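Local structure of uncharacterized protein MJ0764 (Methanocaldococcus jannaschii, 2B8M) at residues A[32-37]-A[94-99]; A[42-47]-A[81-86]. The protein is of unknown function but adopts the double-stranded beta-helix fold of the RmlC-like cupins, whose barrels often hold a metal ion or small ligand. One frame throughout, in Å; residues are numbered along the deposited sequence.

Contact 1 (A[32-37]-A[94-99]); sequences IVLPRG and LEFFVV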
loop_
_atom_site.group_PDB
_atom_site.type_symbol
_atom_site.label_atom_id
_atom_site.label_comp_id
_atom_site.label_asym_id
_atom_site.label_seq_id
_atom_site.Cartn_x
_atom_site.Cartn_y
_atom_site.Cartn_z
ATOM N N ILE A 32 8.798 4.697 1.469
ATOM C CA ILE A 32 9.639 5.660 2.176
ATOM C C ILE A 32 10.171 5.060 3.497
ATOM O O ILE A 32 9.431 4.440 4.249
ATOM C CB ILE A 32 8.908 6.994 2.458
ATOM C CG1 ILE A 32 8.430 7.597 1.117
ATOM C CG2 ILE A 32 9.824 7.964 3.173
ATOM C CD1 ILE A 32 7.597 8.761 1.229
ATOM N N VAL A 33 11.471 5.247 3.712
ATOM C CA VAL A 33 12.114 4.991 4.973
ATOM C C VAL A 33 12.759 6.250 5.474
ATOM O O VAL A 33 13.563 6.885 4.759
ATOM C CB VAL A 33 13.160 3.851 4.861
ATOM C CG1 VAL A 33 13.780 3.535 6.225
ATOM C CG2 VAL A 33 12.500 2.643 4.271
ATOM N N LEU A 34 12.409 6.609 6.713
ATOM C CA LEU A 34 13.004 7.757 7.381
ATOM C C LEU A 34 13.608 7.293 8.653
ATOM O O LEU A 34 12.898 6.882 9.588
ATOM C CB LEU A 34 11.938 8.831 7.693
ATOM C CG LEU A 34 11.226 9.446 6.489
ATOM C CD1 LEU A 34 10.224 10.448 7.004
ATOM C CD2 LEU A 34 12.226 10.112 5.544
ATOM N N PRO A 35 14.936 7.327 8.720
ATOM C CA PRO A 35 15.597 7.196 10.000
ATOM C C PRO A 35 15.205 8.301 10.992
ATOM O O PRO A 35 14.697 9.365 10.603
ATOM C CB PRO A 35 17.086 7.327 9.641
ATOM C CG PRO A 35 17.153 6.931 8.213
ATOM C CD PRO A 35 15.889 7.447 7.603
ATOM N N ARG A 36 15.446 8.047 12.274
ATOM C CA ARG A 36 15.178 9.059 13.286
ATOM C C ARG A 36 15.839 10.374 12.919
ATOM O O ARG A 36 17.026 10.412 12.611
ATOM C CB ARG A 36 15.679 8.652 14.680
ATOM C CG ARG A 36 15.042 9.474 15.770
ATOM C CD ARG A 36 15.656 9.185 17.133
ATOM N NE ARG A 36 15.402 7.813 17.552
ATOM C CZ ARG A 36 14.420 7.425 18.352
ATOM N NH1 ARG A 36 13.540 8.277 18.829
ATOM N NH2 ARG A 36 14.311 6.159 18.672
ATOM N N GLY A 37 15.060 11.451 13.026
ATOM C CA GLY A 37 15.502 12.811 12.791
ATOM C C GLY A 37 15.341 13.289 11.357
ATOM O O GLY A 37 15.773 14.402 11.033
ATOM N N LEU A 94 11.274 4.716 10.532
ATOM C CA LEU A 94 9.883 4.804 10.135
ATOM C C LEU A 94 9.847 4.374 8.706
ATOM O O LEU A 94 10.604 4.918 7.900
ATOM C CB LEU A 94 9.391 6.239 10.159
ATOM C CG LEU A 94 8.079 6.700 9.491
ATOM C CD1 LEU A 94 6.855 5.972 10.048
ATOM C CD2 LEU A 94 7.895 8.136 9.698
ATOM N N GLU A 95 8.978 3.422 8.420
ATOM C CA GLU A 95 8.803 2.871 7.096
ATOM C C GLU A 95 7.321 2.887 6.733
ATOM O O GLU A 95 6.491 2.373 7.482
ATOM C CB GLU A 95 9.371 1.445 7.023
ATOM C CG GLU A 95 9.391 0.928 5.623
ATOM C CD GLU A 95 9.998 -0.447 5.491
ATOM O OE1 GLU A 95 10.422 -1.000 6.522
ATOM O OE2 GLU A 95 10.036 -0.984 4.355
ATOM N N PHE A 96 6.999 3.459 5.576
ATOM C CA PHE A 96 5.600 3.520 5.106
ATOM C C PHE A 96 5.510 3.448 3.591
ATOM O O PHE A 96 6.495 3.721 2.890
ATOM C CB PHE A 96 4.835 4.722 5.665
ATOM C CG PHE A 96 5.443 6.025 5.363
ATOM C CD1 PHE A 96 6.555 6.452 6.051
ATOM C CD2 PHE A 96 4.912 6.849 4.390
ATOM C CE1 PHE A 96 7.133 7.705 5.768
ATOM C CE2 PHE A 96 5.470 8.069 4.087
ATOM C CZ PHE A 96 6.600 8.498 4.766
ATOM N N PHE A 97 4.336 3.073 3.108
ATOM C CA PHE A 97 3.972 3.269 1.724
ATOM C C PHE A 97 3.026 4.429 1.586
ATOM O O PHE A 97 2.218 4.682 2.470
ATOM C CB PHE A 97 3.338 2.018 1.124
ATOM C CG PHE A 97 4.271 0.844 1.126
ATOM C CD1 PHE A 97 4.362 0.005 2.235
ATOM C CD2 PHE A 97 5.087 0.604 0.027
ATOM C CE1 PHE A 97 5.257 -1.032 2.219
ATOM C CE2 PHE A 97 5.961 -0.453 0.013
ATOM C CZ PHE A 97 6.056 -1.257 1.099
ATOM N N VAL A 98 3.129 5.093 0.444
ATOM C CA VAL A 98 2.259 6.188 0.088
ATOM C C VAL A 98 1.465 5.724 -1.118
ATOM O O VAL A 98 2.053 5.318 -2.101
ATOM C CB VAL A 98 3.049 7.439 -0.307
ATOM C CG1 VAL A 98 2.140 8.542 -0.717
ATOM C CG2 VAL A 98 3.937 7.913 0.838
ATOM N N VAL A 99 0.133 5.755 -1.006
ATOM C CA VAL A 99 -0.748 5.365 -2.083
ATOM C C VAL A 99 -1.528 6.606 -2.468
ATOM O O VAL A 99 -2.137 7.270 -1.632
ATOM C CB VAL A 99 -1.717 4.249 -1.648
ATOM C CG1 VAL A 99 -2.773 3.999 -2.735
ATOM C CG2 VAL A 99 -0.966 3.000 -1.253
#
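Ile32 lies alongside the Phe96 ring, both side chains heading off the same face of the sheet. Its CB stands 3.6 Å above the ring plane, nearer the rim than the centre, in a CH-pi contact. Ile32 CG2 approaches Phe96 CZ at 3.6 Å, while Ile32 CD1 comes to 3.6 Å from Phe96 CE2, so that CB and both branches touch the ring. Phe96 CG takes the crowded position between backbone N and carbonyl carbon (chi1 57°), and the ring beyond it lies against Ile32. Near the ring plane, Leu34 CD1 meets the edge, 4.3 Å from Phe96 CE1. An alanine at Phe96 would probably leave the Ile32 branches and Leu34 CD1 without their aromatic partner and open a gap in this layer.

Ile32, Leu34, Leu94 and Phe96 share the face turned into the cupin barrel, where Met58 and Ile86 of the other sheet pack against Phe96. Behind them the antiparallel backbones are joined by four hydrogen bonds, two each from the pairs Ile32-Phe96 and Leu34-Leu94; the shortest runs from Leu34 N to Leu94 O, 2.7 Å. The non-hydrogen-bonded pair Val33-Glu95 between them carries its side chains on the other face, where Val33 CG2 rests 3.8 Å from Glu95 CG. An extended chain carries the Glu95 carboxylate onward, and OE2 is hydrogen-bonded to His31 NE2. Beyond the end of strand 28-35, Arg36 forms a salt bridge to Asp92. Phe97, within strand 93-100, packs on Ile52 of the second subunit.

Contact 2 (A[42-47]-A[81-86]); sequences KHYSNS and NVKMLI. With EDO (1,2-ethanediol), chain H; SO4 (sulfate ion), chain B; SO4 (sulfate ion), chain C.
Ser45 OG is gripped by two groups: it accepts the N-H of Val82 at 3.0 Å and is hydrogen-bonded to the carbonyl O of Pro79. The hydroxyl stands between the backbone N and carbonyl carbon of its own residue (chi1 48°), turned to the 81-82 backbone. Here the short edge strand 43-44 of the cupin barrel runs antiparallel to strand 83-87. Ser45 N donates to Val82 O from above the carbonyl plane, and Asn81 N reaches Ser45 O in a similar way, so the pairing continues past the strand end. A water joins Ser45 O to Asn81 OD1.

Further along, His43 and Met84 form the hydrogen-bonded pair, with Met84 N to His43 O at 2.8 Å. Between that pair and Ser45 lies the non-hydrogen-bonded pair Tyr44 and Lys83, on the outer face. Lys83 CB sits 3.6 Å above the Tyr44 ring plane, Asn81 O approaches the ring edge, and Lys83 CD comes 3.7 Å from Tyr44 OH. Lys42 NZ and Lys83 NZ are 5.5 Å apart; one water bonds weakly to both, and a sulfate beside Lys42 would probably soften their repulsion.

On the opposite face, His43 follows Gly37 after five residues, a spacing consistent with the first histidine of the classic cupin motif, in which Ser45 would occupy the place of the second. Met84, a selenomethionine, lays CG 3.8 Å above the His43 ring plane, while ND1 of that ring is hydrogen-bonded to Pro41 O. A 1,2-ethanediol sits at the ring edge, its O2 hydrogen-bonded to His43 NE2 at 2.9 Å and its C2 3.4 Å from Met84 SE.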
loop_
_atom_site.group_PDB
_atom_site.type_symbol
_atom_site.label_atom_id
_atom_site.label_comp_id
_atom_site.label_asym_id
_atom_site.label_seq_id
_atom_site.Cartn_x
_atom_site.Cartn_y
_atom_site.Cartn_z
ATOM N N LYS A 42 7.675 19.707 3.319
ATOM C CA LYS A 42 6.332 20.222 3.560
ATOM C C LYS A 42 5.689 20.588 2.233
ATOM O O LYS A 42 6.312 21.215 1.380
ATOM C CB LYS A 42 6.340 21.443 4.476
ATOM C CG LYS A 42 4.941 21.924 4.834
ATOM C CD LYS A 42 4.955 23.084 5.788
ATOM C CE LYS A 42 5.260 22.621 7.175
ATOM N NZ LYS A 42 4.854 23.662 8.169
ATOM N N HIS A 43 4.440 20.193 2.061
ATOM C CA HIS A 43 3.759 20.387 0.783
ATOM C C HIS A 43 2.278 20.135 0.950
ATOM O O HIS A 43 1.849 19.590 1.947
ATOM C CB HIS A 43 4.320 19.434 -0.297
ATOM C CG HIS A 43 3.998 17.994 -0.067
ATOM N ND1 HIS A 43 4.622 17.245 0.907
ATOM C CD2 HIS A 43 3.104 17.167 -0.664
ATOM C CE1 HIS A 43 4.142 16.013 0.885
ATOM N NE2 HIS A 43 3.222 15.938 -0.059
ATOM N N TYR A 44 1.511 20.527 -0.052
ATOM C CA TYR A 44 0.068 20.224 -0.111
ATOM C C TYR A 44 -0.098 18.971 -0.929
ATOM O O TYR A 44 0.492 18.843 -2.027
ATOM C CB TYR A 44 -0.682 21.346 -0.800
ATOM C CG TYR A 44 -0.822 22.571 0.054
ATOM C CD1 TYR A 44 0.280 23.400 0.299
ATOM C CD2 TYR A 44 -2.027 22.869 0.674
ATOM C CE1 TYR A 44 0.164 24.516 1.121
ATOM C CE2 TYR A 44 -2.163 23.979 1.485
ATOM C CZ TYR A 44 -1.071 24.815 1.695
ATOM O OH TYR A 44 -1.221 25.914 2.510
ATOM N N SER A 45 -0.915 18.048 -0.435
ATOM C CA SER A 45 -1.132 16.799 -1.148
ATOM C C SER A 45 -1.663 17.097 -2.520
ATOM O O SER A 45 -2.538 17.946 -2.655
ATOM C CB SER A 45 -2.146 15.925 -0.426
ATOM O OG SER A 45 -3.273 16.704 -0.078
ATOM N N ASN A 46 -1.148 16.414 -3.545
ATOM C CA ASN A 46 -1.632 16.635 -4.913
ATOM C C ASN A 46 -2.548 15.519 -5.406
ATOM O O ASN A 46 -2.909 15.488 -6.574
ATOM C CB ASN A 46 -0.491 16.860 -5.921
ATOM C CG ASN A 46 0.452 15.664 -6.059
ATOM O OD1 ASN A 46 0.277 14.594 -5.441
ATOM N ND2 ASN A 46 1.470 15.846 -6.894
ATOM N N SER A 47 -2.924 14.635 -4.502
ATOM C CA SER A 47 -4.055 13.763 -4.723
ATOM C C SER A 47 -4.558 13.323 -3.385
ATOM O O SER A 47 -4.089 13.785 -2.344
ATOM C CB SER A 47 -3.670 12.560 -5.592
ATOM O OG SER A 47 -4.803 11.797 -6.075
ATOM N N ASN A 81 -5.245 18.322 -1.401
ATOM C CA ASN A 81 -5.063 19.733 -1.206
ATOM C C ASN A 81 -4.965 20.127 0.242
ATOM O O ASN A 81 -5.512 21.154 0.647
ATOM C CB ASN A 81 -6.191 20.513 -1.894
ATOM C CG ASN A 81 -5.736 21.168 -3.147
ATOM O OD1 ASN A 81 -4.575 21.549 -3.274
ATOM N ND2 ASN A 81 -6.656 21.325 -4.100
ATOM N N VAL A 82 -4.227 19.336 0.998
ATOM C CA VAL A 82 -4.023 19.539 2.422
ATOM C C VAL A 82 -2.506 19.699 2.685
ATOM O O VAL A 82 -1.689 18.864 2.226
ATOM C CB VAL A 82 -4.580 18.328 3.234
ATOM C CG1 VAL A 82 -4.163 18.379 4.700
ATOM C CG2 VAL A 82 -6.090 18.257 3.152
ATOM N N LYS A 83 -2.142 20.719 3.452
ATOM C CA LYS A 83 -0.756 20.954 3.824
ATOM C C LYS A 83 -0.319 19.934 4.840
ATOM O O LYS A 83 -0.973 19.782 5.900
ATOM C CB LYS A 83 -0.574 22.335 4.414
ATOM C CG LYS A 83 0.863 22.689 4.668
ATOM C CD LYS A 83 1.072 24.185 4.790
ATOM C CE LYS A 83 0.174 24.835 5.817
ATOM N NZ LYS A 83 0.464 26.260 6.014
HETATM N N MSE A 84 0.742 19.216 4.501
HETATM C CA MSE A 84 1.237 18.159 5.360
HETATM C C MSE A 84 2.740 18.144 5.542
HETATM O O MSE A 84 3.529 18.595 4.687
HETATM C CB MSE A 84 0.848 16.787 4.823
HETATM C CG MSE A 84 1.338 16.541 3.410
HETATM SE SE MSE A 84 0.586 14.908 2.621
HETATM C CE MSE A 84 1.324 13.699 3.819
ATOM N N LEU A 85 3.115 17.641 6.703
ATOM C CA LEU A 85 4.506 17.343 7.001
ATOM C C LEU A 85 4.614 15.997 7.714
ATOM O O LEU A 85 3.887 15.756 8.702
ATOM C CB LEU A 85 5.055 18.386 7.923
ATOM C CG LEU A 85 6.478 18.179 8.412
ATOM C CD1 LEU A 85 7.400 18.184 7.229
ATOM C CD2 LEU A 85 6.833 19.183 9.453
ATOM N N ILE A 86 5.510 15.153 7.192
ATOM C CA ILE A 86 5.834 13.872 7.772
ATOM C C ILE A 86 7.214 13.908 8.333
ATOM O O ILE A 86 8.186 14.130 7.606
ATOM C CB ILE A 86 5.759 12.745 6.716
ATOM C CG1 ILE A 86 4.311 12.547 6.242
ATOM C CG2 ILE A 86 6.280 11.427 7.242
ATOM C CD1 ILE A 86 4.219 11.633 5.021
HETATM C C1 EDO H . 3.015 11.491 0.557
HETATM O O1 EDO H . 4.326 11.658 1.078
HETATM C C2 EDO H . 2.273 12.810 0.486
HETATM O O2 EDO H . 2.251 13.327 -0.841
HETATM S S SO4 B . 4.209 13.558 -7.485
HETATM O O1 SO4 B . 3.084 13.298 -8.386
HETATM O O2 SO4 B . 5.083 12.382 -7.438
HETATM O O3 SO4 B . 4.981 14.710 -7.952
HETATM O O4 SO4 B . 3.711 13.845 -6.146
HETATM S S SO4 C . 7.016 26.393 8.405
HETATM O O1 SO4 C . 5.646 26.823 8.691
HETATM O O2 SO4 C . 7.784 26.378 9.676
HETATM O O3 SO4 C . 6.929 25.025 7.873
HETATM O O4 SO4 C . 7.678 27.338 7.477
HETATM O O HOH W 1 3.695 26.533 6.705
HETATM O O HOH W 2 -2.563 20.155 -4.649
#

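Overall arrangement
Contacts 1 and 2 belong to the two facing sheets of one cupin barrel, with centres about 16 Å apart. They meet at Ile86: its CG2 lies 3.8 Å from Phe96 CZ and 4.1 Å from Leu34 CD1, so the inward face of contact 1 closes directly on the strand that carries Met84. Along the chain the order is 28-35, 43-44, 83-87, 93-100, which places contact 2 between the two strands of contact 1. Both border the 1,2-ethanediol: it lies between Val98 of contact 1, about 3 Å away (nearest atoms), and the His43-Met84 pair of contact 2. The molecule probably came from the crystallisation liquor, but its place is consistent with a small-ligand pocket.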